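Local coordinates for pilus assembly protein PILC (Thermus thermophilus, PDB 2WHN) that probably serves as an essential inner-membrane component of the type IV pilus machine, controlling pilus assembly and disassembly and influencing the localization and activity of the ATPase PilB, at residues 15-20 / 100-104. Numbering follows the deposited sequence.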
loop_
_atom_site.group_PDB
_atom_site.type_symbol
_atom_site.label_atom_id
_atom_site.label_comp_id
_atom_site.label_asym_id
_atom_site.label_seq_id
_atom_site.Cartn_x
_atom_site.Cartn_y
_atom_site.Cartn_z
ATOM N N LEU A 15 -0.492 2.205 7.359
ATOM C CA LEU A 15 -0.829 2.578 5.991
ATOM C C LEU A 15 -0.085 3.831 5.534
ATOM O O LEU A 15 0.358 3.915 4.387
ATOM C CB LEU A 15 -2.341 2.765 5.831
ATOM C CG LEU A 15 -2.798 3.090 4.406
ATOM C CD1 LEU A 15 -2.422 1.955 3.449
ATOM C CD2 LEU A 15 -4.292 3.348 4.364
ATOM N N ALA A 16 0.050 4.803 6.431
ATOM C CA ALA A 16 0.798 6.021 6.127
ATOM C C ALA A 16 2.262 5.721 5.814
ATOM O O ALA A 16 2.821 6.247 4.853
ATOM C CB ALA A 16 0.689 7.015 7.271
ATOM N N ILE A 17 2.883 4.887 6.644
ATOM C CA ILE A 17 4.276 4.495 6.441
ATOM C C ILE A 17 4.454 3.766 5.112
ATOM O O ILE A 17 5.270 4.165 4.274
ATOM C CB ILE A 17 4.785 3.620 7.610
ATOM C CG1 ILE A 17 4.853 4.451 8.890
ATOM C CG2 ILE A 17 6.152 3.026 7.291
ATOM C CD1 ILE A 17 5.242 3.657 10.118
ATOM N N PHE A 18 3.637 2.739 4.889
ATOM C CA PHE A 18 3.641 2.027 3.613
ATOM C C PHE A 18 3.558 2.982 2.425
ATOM O O PHE A 18 4.313 2.852 1.459
ATOM C CB PHE A 18 2.481 1.037 3.537
ATOM C CG PHE A 18 2.199 0.548 2.139
ATOM C CD1 PHE A 18 3.012 -0.401 1.548
ATOM C CD2 PHE A 18 1.128 1.045 1.420
ATOM C CE1 PHE A 18 2.762 -0.847 0.262
ATOM C CE2 PHE A 18 0.866 0.596 0.140
ATOM C CZ PHE A 18 1.687 -0.344 -0.446
ATOM N N SER A 19 2.592 3.895 2.473
ATOM C CA SER A 19 2.322 4.806 1.363
ATOM C C SER A 19 3.500 5.747 1.108
ATOM O O SER A 19 3.849 6.014 -0.038
ATOM C CB SER A 19 1.048 5.621 1.629
ATOM O OG SER A 19 -0.090 4.783 1.757
ATOM N N ARG A 20 4.090 6.266 2.183
ATOM C CA ARG A 20 5.287 7.096 2.075
ATOM C C ARG A 20 6.477 6.329 1.481
ATOM O O ARG A 20 7.162 6.819 0.578
ATOM C CB ARG A 20 5.657 7.681 3.441
ATOM C CG ARG A 20 6.876 8.594 3.404
ATOM C CD ARG A 20 6.748 9.613 2.275
ATOM N NE ARG A 20 5.685 10.577 2.547
ATOM C CZ ARG A 20 5.171 11.405 1.641
ATOM N NH1 ARG A 20 5.620 11.392 0.389
ATOM N NH2 ARG A 20 4.208 12.249 1.991
ATOM N N ALA A 100 0.055 9.609 0.540
ATOM C CA ALA A 100 0.885 9.513 1.740
ATOM C C ALA A 100 0.816 10.788 2.580
ATOM O O ALA A 100 0.718 10.731 3.806
ATOM C CB ALA A 100 2.329 9.197 1.368
ATOM N N SER A 101 0.872 11.936 1.915
ATOM C CA SER A 101 0.805 13.224 2.606
ATOM C C SER A 101 -0.552 13.414 3.274
ATOM O O SER A 101 -0.642 13.926 4.389
ATOM C CB SER A 101 1.053 14.369 1.625
ATOM O OG SER A 101 2.356 14.289 1.076
ATOM N N PHE A 102 -1.605 13.072 2.541
ATOM C CA PHE A 102 -2.951 13.062 3.085
ATOM C C PHE A 102 -3.023 12.223 4.360
ATOM O O PHE A 102 -3.605 12.646 5.363
ATOM C CB PHE A 102 -3.928 12.520 2.043
ATOM C CG PHE A 102 -5.344 12.449 2.526
ATOM C CD1 PHE A 102 -6.164 13.564 2.468
ATOM C CD2 PHE A 102 -5.849 11.277 3.061
ATOM C CE1 PHE A 102 -7.467 13.508 2.929
ATOM C CE2 PHE A 102 -7.153 11.212 3.519
ATOM C CZ PHE A 102 -7.960 12.330 3.460
ATOM N N LEU A 103 -2.426 11.036 4.320
ATOM C CA LEU A 103 -2.537 10.088 5.424
ATOM C C LEU A 103 -1.692 10.526 6.615
ATOM O O LEU A 103 -2.132 10.442 7.767
ATOM C CB LEU A 103 -2.132 8.688 4.970
ATOM C CG LEU A 103 -3.138 7.987 4.055
ATOM C CD1 LEU A 103 -2.523 6.764 3.382
ATOM C CD2 LEU A 103 -4.391 7.608 4.835
ATOM N N GLU A 104 -0.503 11.045 6.327
ATOM C CA GLU A 104 0.377 11.565 7.366
ATOM C C GLU A 104 -0.299 12.679 8.156
ATOM O O GLU A 104 -0.125 12.784 9.363
ATOM C CB GLU A 104 1.681 12.080 6.759
ATOM C CG GLU A 104 2.740 11.014 6.581
ATOM C CD GLU A 104 3.688 11.337 5.448
ATOM O OE1 GLU A 104 3.548 12.428 4.850
ATOM O OE2 GLU A 104 4.588 10.515 5.173
HETATM O O HOH W 1 4.849 8.293 6.519
#
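Arg20 and Glu104 form a bidentate salt bridge. Arg20 NE donates to Glu104 OE2 at 2.8 Å, and Arg20 NH2 donates to Glu104 OE1 at 2.9 Å, both nearly linear. Arg20 NH2 also donates to Ser101 OG at 2.9 Å, with a more bent geometry. Arg20 NH1 forms a salt bridge with Asp97, so the guanidinium spans two acidic residues two helical turns apart. A water donates to Glu104 OE2 at 2.6 Å and, weakly, to the Ala16 carbonyl O at 3.3 Å.

The guanidinium lies with one face over the Ala100 methyl, with Arg20 CZ 3.6 Å from Ala100 CB. The small side chains of Ala16, Ser19 and Ala100 face the other helix and allow a close approach, with the segment axes 8.6 Å apart. The CA atoms of Ser19 and Ala100 are 4.9 Å apart. One turn along, Ala16 CB packs on Leu103 CB at 4.0 Å. Leu103 CD1 also meets Leu15 CG at 3.8 Å. Ser19 OG donates a hydrogen bond to the carbonyl O of Leu15 within its own helix, at 2.8 Å.

The contact joins helices 12-28 and 92-109, the first and last of the helical N-terminal domain of PilC, a member of the GSP F family. They run roughly antiparallel, the segment axes crossing at -154°. Helix 77-89 adjoins both: its Tyr79 touches Leu103 and Phe18 and hydrogen-bonds to Ser19.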